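PDB 6UUF: nudix Hydrolase, RenU from Mycolicibacterium smegmatis, which probably hydrolyses nucleoside diphosphate derivatives, perhaps including NADH, using magnesium as cofactor as Nudix enzymes do. Local coordinates for residues A[9-12]-A[16-19]; A[42-47]-A[53-58]; A[128-133]-A[138-143]. The protein carries 3 engineered substitutions. One frame throughout, in Å; residues are numbered along the deposited sequence.

Interaction 1 of 3, residues A[9-12]-A[16-19]; sequences VMSE and RFWG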
# COMPACT_ATOMS: atom_id res chain seq x y z
N VAL A 9 -19.31 -0.29 -1.57
CA VAL A 9 -19.79 1.08 -1.48
C VAL A 9 -20.00 1.61 -2.91
O VAL A 9 -19.12 1.45 -3.78
CB VAL A 9 -18.77 1.94 -0.74
CG1 VAL A 9 -19.20 3.42 -0.69
CG2 VAL A 9 -18.56 1.34 0.66
N MET A 10 -21.16 2.19 -3.16
CA MET A 10 -21.45 2.83 -4.46
C MET A 10 -21.15 4.33 -4.44
O MET A 10 -21.72 5.05 -3.64
CB MET A 10 -22.93 2.64 -4.84
CG MET A 10 -23.28 3.21 -6.23
SD MET A 10 -22.53 2.38 -7.64
CE MET A 10 -22.72 0.66 -7.11
N SER A 11 -20.33 4.81 -5.35
CA SER A 11 -20.05 6.26 -5.42
C SER A 11 -21.22 7.09 -5.93
O SER A 11 -22.14 6.58 -6.59
CB SER A 11 -18.85 6.55 -6.32
OG SER A 11 -19.11 6.35 -7.71
N GLU A 12 -21.12 8.39 -5.67
CA GLU A 12 -21.93 9.40 -6.35
C GLU A 12 -21.89 9.27 -7.87
O GLU A 12 -22.93 9.27 -8.49
CB GLU A 12 -21.50 10.80 -5.93
CG GLU A 12 -21.89 11.17 -4.51
CD GLU A 12 -21.55 12.61 -4.15
OE1 GLU A 12 -20.72 13.23 -4.86
OE2 GLU A 12 -22.10 13.12 -3.14
N ARG A 16 -18.82 1.09 -8.14
CA ARG A 16 -18.80 0.41 -6.85
C ARG A 16 -17.37 0.24 -6.43
O ARG A 16 -16.55 0.06 -7.28
CB ARG A 16 -19.51 -0.94 -6.90
CG ARG A 16 -18.85 -2.00 -7.73
CD ARG A 16 -19.69 -3.27 -7.66
NE ARG A 16 -20.92 -3.23 -8.46
CZ ARG A 16 -21.88 -4.15 -8.38
NH1 ARG A 16 -21.80 -5.14 -7.49
NH2 ARG A 16 -22.94 -4.08 -9.16
N PHE A 17 -17.12 0.28 -5.11
CA PHE A 17 -15.82 0.09 -4.49
C PHE A 17 -15.94 -0.99 -3.45
O PHE A 17 -16.90 -0.98 -2.68
CB PHE A 17 -15.44 1.35 -3.77
CG PHE A 17 -15.15 2.50 -4.68
CD1 PHE A 17 -16.18 3.23 -5.28
CD2 PHE A 17 -13.84 2.83 -4.98
CE1 PHE A 17 -15.91 4.27 -6.18
CE2 PHE A 17 -13.57 3.90 -5.85
CZ PHE A 17 -14.61 4.60 -6.47
N TRP A 18 -14.98 -1.89 -3.40
CA TRP A 18 -15.01 -2.94 -2.44
C TRP A 18 -14.53 -2.54 -1.04
O TRP A 18 -13.44 -1.96 -0.88
CB TRP A 18 -14.13 -4.09 -2.88
CG TRP A 18 -14.27 -5.19 -1.92
CD1 TRP A 18 -13.38 -5.58 -0.98
CD2 TRP A 18 -15.41 -6.02 -1.76
NE1 TRP A 18 -13.87 -6.62 -0.26
CE2 TRP A 18 -15.13 -6.91 -0.71
CE3 TRP A 18 -16.65 -6.09 -2.41
CZ2 TRP A 18 -16.02 -7.89 -0.32
CZ3 TRP A 18 -17.54 -7.03 -2.00
CH2 TRP A 18 -17.23 -7.94 -0.96
N GLY A 19 -15.34 -2.87 -0.04
CA GLY A 19 -14.91 -2.74 1.35
C GLY A 19 -15.56 -1.54 2.02
O GLY A 19 -15.18 -0.38 1.81

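Interaction 2 of 3, residues A[42-47]-A[53-58]; sequences QHRAPW and TWALPG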
# COMPACT_ATOMS: atom_id res chain seq x y z
N GLN A 42 4.38 -4.65 -5.10
CA GLN A 42 3.72 -5.86 -5.50
C GLN A 42 3.27 -5.75 -6.96
O GLN A 42 2.60 -4.78 -7.34
CB GLN A 42 2.52 -6.09 -4.60
CG GLN A 42 1.89 -7.45 -4.78
CD GLN A 42 0.56 -7.53 -4.07
OE1 GLN A 42 -0.28 -6.65 -4.25
NE2 GLN A 42 0.37 -8.58 -3.29
N HIS A 43 3.68 -6.75 -7.75
CA HIS A 43 3.23 -6.91 -9.13
C HIS A 43 1.95 -7.72 -9.12
O HIS A 43 1.92 -8.85 -8.62
CB HIS A 43 4.27 -7.64 -9.92
CG HIS A 43 3.99 -7.68 -11.39
ND1 HIS A 43 3.70 -6.56 -12.13
CD2 HIS A 43 3.97 -8.72 -12.27
CE1 HIS A 43 3.50 -6.89 -13.40
NE2 HIS A 43 3.66 -8.20 -13.51
N ARG A 44 0.89 -7.17 -9.67
CA ARG A 44 -0.42 -7.75 -9.46
C ARG A 44 -0.59 -8.88 -10.49
O ARG A 44 -0.34 -8.67 -11.70
CB ARG A 44 -1.51 -6.67 -9.56
CG ARG A 44 -1.20 -5.36 -8.79
CD ARG A 44 -1.57 -5.36 -7.33
NE ARG A 44 -2.73 -4.49 -7.12
CZ ARG A 44 -4.01 -4.89 -7.04
NH1 ARG A 44 -4.35 -6.18 -7.13
NH2 ARG A 44 -4.95 -3.96 -6.87
N ALA A 45 -0.93 -10.08 -10.02
CA ALA A 45 -1.20 -11.22 -10.93
C ALA A 45 -2.37 -10.84 -11.86
O ALA A 45 -3.35 -10.31 -11.36
CB ALA A 45 -1.53 -12.47 -10.13
N PRO A 46 -2.26 -11.04 -13.20
CA PRO A 46 -3.37 -10.82 -14.18
C PRO A 46 -4.82 -11.19 -13.78
O PRO A 46 -5.75 -10.44 -14.10
CB PRO A 46 -2.91 -11.61 -15.41
CG PRO A 46 -1.42 -11.36 -15.39
CD PRO A 46 -0.99 -11.27 -13.93
N TRP A 47 -4.99 -12.32 -13.05
CA TRP A 47 -6.31 -12.69 -12.51
C TRP A 47 -6.87 -11.78 -11.41
O TRP A 47 -8.05 -11.89 -11.12
CB TRP A 47 -6.38 -14.16 -12.04
CG TRP A 47 -5.38 -14.63 -11.01
CD1 TRP A 47 -4.29 -15.41 -11.25
CD2 TRP A 47 -5.40 -14.40 -9.58
NE1 TRP A 47 -3.62 -15.67 -10.08
CE2 TRP A 47 -4.27 -15.06 -9.03
CE3 TRP A 47 -6.25 -13.69 -8.71
CZ2 TRP A 47 -3.96 -15.04 -7.65
CZ3 TRP A 47 -5.94 -13.66 -7.32
CH2 TRP A 47 -4.80 -14.35 -6.81
N THR A 53 -0.02 -4.63 -13.25
CA THR A 53 0.55 -3.36 -12.75
C THR A 53 1.13 -3.55 -11.37
O THR A 53 0.91 -4.57 -10.73
CB THR A 53 -0.51 -2.26 -12.70
OG1 THR A 53 -1.54 -2.65 -11.79
CG2 THR A 53 -1.10 -2.00 -14.11
N TRP A 54 1.85 -2.53 -10.93
CA TRP A 54 2.53 -2.50 -9.63
C TRP A 54 1.79 -1.60 -8.67
O TRP A 54 1.34 -0.52 -9.05
CB TRP A 54 3.97 -1.99 -9.80
CG TRP A 54 4.84 -2.89 -10.59
CD1 TRP A 54 4.96 -2.94 -11.96
CD2 TRP A 54 5.67 -3.92 -10.08
NE1 TRP A 54 5.86 -3.91 -12.31
CE2 TRP A 54 6.31 -4.53 -11.18
CE3 TRP A 54 5.95 -4.39 -8.79
CZ2 TRP A 54 7.21 -5.58 -11.03
CZ3 TRP A 54 6.87 -5.42 -8.63
CH2 TRP A 54 7.49 -6.01 -9.75
N ALA A 55 1.68 -2.02 -7.43
CA ALA A 55 1.02 -1.18 -6.39
C ALA A 55 1.51 -1.64 -5.04
O ALA A 55 2.50 -2.39 -4.99
CB ALA A 55 -0.50 -1.27 -6.50
N LEU A 56 0.88 -1.16 -3.97
CA LEU A 56 1.31 -1.54 -2.62
C LEU A 56 0.54 -2.78 -2.24
O LEU A 56 -0.59 -2.92 -2.66
CB LEU A 56 1.02 -0.44 -1.65
CG LEU A 56 1.54 0.95 -2.07
CD1 LEU A 56 1.02 1.99 -1.10
CD2 LEU A 56 3.05 0.98 -2.13
N PRO A 57 1.16 -3.67 -1.44
CA PRO A 57 0.36 -4.74 -0.83
C PRO A 57 -0.64 -4.11 0.11
O PRO A 57 -0.28 -3.18 0.87
CB PRO A 57 1.36 -5.56 -0.03
CG PRO A 57 2.66 -4.85 -0.09
CD PRO A 57 2.48 -3.55 -0.81
N GLY A 58 -1.89 -4.51 -0.02
CA GLY A 58 -2.95 -3.88 0.75
C GLY A 58 -4.19 -4.75 0.75
O GLY A 58 -4.24 -5.76 0.10

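Interaction 3 of 3, residues A[128-133]-A[138-143]; sequences ELRWVL and ADLPLH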
# COMPACT_ATOMS: atom_id res chain seq x y z
N GLU A 128 4.94 -11.09 -8.20
CA GLU A 128 6.26 -10.78 -7.70
C GLU A 128 6.12 -9.66 -6.63
O GLU A 128 5.14 -8.88 -6.59
CB GLU A 128 7.19 -10.40 -8.88
CG GLU A 128 8.70 -10.42 -8.56
CD GLU A 128 9.55 -9.59 -9.52
OE1 GLU A 128 9.16 -9.40 -10.70
OE2 GLU A 128 10.63 -9.12 -9.10
N LEU A 129 7.07 -9.67 -5.73
CA LEU A 129 7.37 -8.54 -4.87
C LEU A 129 8.79 -8.12 -5.17
O LEU A 129 9.69 -8.96 -5.32
CB LEU A 129 7.28 -8.94 -3.43
CG LEU A 129 5.86 -9.22 -3.00
CD1 LEU A 129 5.90 -10.32 -1.94
CD2 LEU A 129 5.24 -7.91 -2.52
N ARG A 130 8.99 -6.81 -5.24
CA ARG A 130 10.28 -6.29 -5.58
C ARG A 130 10.56 -4.98 -4.85
O ARG A 130 9.70 -4.06 -4.75
CB ARG A 130 10.31 -6.09 -7.09
CG ARG A 130 11.72 -6.06 -7.64
CD ARG A 130 11.72 -5.48 -9.03
NE ARG A 130 11.31 -6.44 -10.06
CZ ARG A 130 11.07 -6.13 -11.34
NH1 ARG A 130 11.13 -4.86 -11.81
NH2 ARG A 130 10.75 -7.12 -12.16
N TRP A 131 11.77 -4.92 -4.30
CA TRP A 131 12.29 -3.72 -3.73
C TRP A 131 12.69 -2.82 -4.87
O TRP A 131 13.40 -3.27 -5.76
CB TRP A 131 13.46 -4.05 -2.83
CG TRP A 131 13.02 -4.64 -1.54
CD1 TRP A 131 13.07 -5.97 -1.17
CD2 TRP A 131 12.45 -3.94 -0.44
NE1 TRP A 131 12.58 -6.12 0.10
CE2 TRP A 131 12.19 -4.90 0.58
CE3 TRP A 131 12.14 -2.58 -0.20
CZ2 TRP A 131 11.62 -4.56 1.81
CZ3 TRP A 131 11.59 -2.23 1.02
CH2 TRP A 131 11.33 -3.22 2.03
N VAL A 132 12.20 -1.59 -4.87
CA VAL A 132 12.40 -0.67 -6.02
C VAL A 132 12.91 0.66 -5.48
O VAL A 132 12.32 1.23 -4.58
CB VAL A 132 11.10 -0.43 -6.79
CG1 VAL A 132 11.25 0.62 -7.90
CG2 VAL A 132 10.61 -1.74 -7.37
N LEU A 133 14.02 1.15 -5.98
CA LEU A 133 14.50 2.47 -5.56
C LEU A 133 13.37 3.49 -5.74
O LEU A 133 12.70 3.46 -6.75
CB LEU A 133 15.75 2.89 -6.32
CG LEU A 133 17.00 2.10 -5.92
CD1 LEU A 133 18.13 2.33 -6.92
CD2 LEU A 133 17.45 2.46 -4.52
N ALA A 138 8.30 5.31 -10.38
CA ALA A 138 7.48 5.88 -11.47
C ALA A 138 7.86 5.40 -12.86
O ALA A 138 7.13 5.67 -13.82
CB ALA A 138 7.57 7.39 -11.44
N ASP A 139 9.00 4.73 -12.99
CA ASP A 139 9.35 4.07 -14.26
C ASP A 139 8.48 2.88 -14.55
O ASP A 139 8.32 2.53 -15.71
CB ASP A 139 10.80 3.60 -14.28
CG ASP A 139 11.83 4.73 -14.05
OD1 ASP A 139 11.56 5.93 -14.34
OD2 ASP A 139 12.92 4.39 -13.55
N LEU A 140 7.90 2.26 -13.52
CA LEU A 140 7.12 1.04 -13.69
C LEU A 140 5.70 1.32 -14.13
O LEU A 140 5.20 2.41 -13.91
CB LEU A 140 7.10 0.26 -12.38
CG LEU A 140 8.48 -0.20 -11.90
CD1 LEU A 140 8.35 -0.71 -10.49
CD2 LEU A 140 9.05 -1.29 -12.78
N PRO A 141 5.04 0.32 -14.74
CA PRO A 141 3.61 0.39 -15.03
C PRO A 141 2.83 0.28 -13.73
O PRO A 141 2.73 -0.81 -13.16
CB PRO A 141 3.36 -0.81 -15.96
CG PRO A 141 4.44 -1.79 -15.62
CD PRO A 141 5.61 -1.01 -15.11
N LEU A 142 2.37 1.41 -13.23
CA LEU A 142 1.78 1.47 -11.90
C LEU A 142 0.28 1.30 -11.98
O LEU A 142 -0.37 1.69 -12.96
CB LEU A 142 2.10 2.81 -11.22
CG LEU A 142 3.57 3.10 -10.89
CD1 LEU A 142 3.72 4.43 -10.17
CD2 LEU A 142 4.19 1.97 -10.07
N HIS A 143 -0.28 0.72 -10.92
CA HIS A 143 -1.73 0.76 -10.72
C HIS A 143 -2.18 2.24 -10.85
O HIS A 143 -1.60 3.11 -10.22
CB HIS A 143 -2.07 0.19 -9.34
CG HIS A 143 -3.54 0.13 -9.07
ND1 HIS A 143 -4.29 1.26 -8.84
CD2 HIS A 143 -4.40 -0.91 -9.05
CE1 HIS A 143 -5.55 0.91 -8.67
NE2 HIS A 143 -5.65 -0.40 -8.81

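Interaction 1 of 3, residues A[9-12]-A[16-19]
Val9 and Phe17 hold this short antiparallel hairpin together through their backbones. They form a hydrogen-bonded pair closed from both ends: Val9 N reaches Phe17 O at 2.7 Å, nearly straight at 172°, while the return bond from Phe17 N to Val9 O is more bent, at 154°. Val9 O also receives the CA-H of Arg16, with CA 3.3 Å away, so this one carbonyl serves two neighbouring residues.

The side chain of Phe17 can be followed outward from there. Its CB passes 3.7 Å from Val9 O. With CG beside the backbone N and anti to the carbonyl carbon (chi1 -69°), the ring swings back along the partner strand, and Val9 O comes to lie in the ring plane, at the edge near CD1. One atom further on, CE1 meets Ser11 CB at 3.7 Å, again at the rim of the ring. Ser11 OG is turned to another task, bonding Ala15 N inside the turn.

On the other face, Met10 bends at chi2 and chi3 so that its CE folds down to 3.6 Å from Arg16 CB. The Arg16 guanidinium continues away to a cation-pi contact with Trp8.

The hairpin of strands 8-10 and 16-18 is tied to its surroundings by Phe17, which touches Val97 of strand 87-98 and the ring of Trp105, and by backbone bonding of Met10 to Ile100.

Interaction 2 of 3, residues A[42-47]-A[53-58]
Gln42 and Ala55 exchange two backbone hydrogen bonds, Gln42 N to Ala55 O and Ala55 N to Gln42 O, both 2.9 Å. A third, from Arg44 N to Thr53 O at 2.8 Å, carries the pairing past the last bridge into the turn. Gln42 O also accepts the CA-H of Trp54.

The aromatic contact lies on the face shared by His43 and Trp54. His43 CB stands over the six-membered ring of the indole, 3.5 Å from its centroid, as a CH-pi contact. The imidazole continues over the five-membered ring with the two planes at 36°, so ND1 hangs 3.4 Å above the indole plane, near its rim. CG of His43 is anti to the backbone N (chi1 -172°), which lays the side chain across the indole. A serine in place of Trp54 would probably strip His43 of this flat support and open a gap facing Pro141, Glu128 and Arg130, which also touch the indole.

On the face of Gln42 and Ala55, Arg44 bends twice, its CG close to Thr53 O, to bring NE 4.0 Å from Ala55 CB, a methyl at the guanidinium edge. NE is buried with no partner in the model. The amide of Gln42 bonds Ser126.

The pair forms a hairpin of the Nudix fold, whose second strand leads into the Nudix box, which in Nudix enzymes supplies the magnesium ligands.

Interaction 3 of 3, residues A[128-133]-A[138-143]
Val132 and Leu140 point at each other tip to tip, and this pair of branched side chains carries most of a slender contact. Leu140 sends a single methyl, CD1, toward the fork of the valine, where it lies 4.0 Å from Val132 CG2 and 4.1 Å from CG1, so both arms of the valine share one partner. With Leu140 CG anti to its carbonyl carbon (chi1 -62°), the branch reaches across to the strand. The nearest backbones here stay well apart, Val132 CA and Leu140 CA being 9.5 Å from each other, and side chains alone span the distance.

The other methyl of Leu140, CD2, comes obliquely to the guanidinium of Arg130, 4.2 Å from NH1. That guanidinium is fixed from its own strand by Glu128, two residues earlier and on the same face. The carboxylate is gripped side-on, one nitrogen to each oxygen. Arg130 NE gives the straighter bond, 2.9 Å to Glu128 OE2 at 167°, with the oxygen close to the guanidinium plane; NH2 reaches OE1 at 3.1 Å and a more bent 138°, the oxygen tilted out of that plane. Two bonds should hold the flat group against rotation, and the ion pair would be expected to offset the charge beside the leucine methyl.

His143 sits at the N-cap of helix 144-158, its ND1 making a weak bond to Gly145 N. The loop 138-143 joins strand 126-133 to that helix in the alpha/beta/alpha sandwich of the Nudix fold and folds back over the strand it has just left.

The three contacts follow one another along the chain, each closing before the next opens. Interactions 2 and 3 are close neighbours, with centres 9 Å apart; both reach the mixed sheet, in which strands 37-44 and 126-133 are neighbours, interaction 3 adding the loop before helix 144-158. They are bonded directly: His43 N lies 2.8 Å from Glu128 O, and Trp54 O is 2.8 Å from His143 N, which links the hairpin to the start of that helix. Interaction 1 forms its own two-stranded sheet, about 9 Å at the nearest atoms from either of the others, and packs on strand 87-98 of the main sheet, to which interactions 2 and 3 also belong.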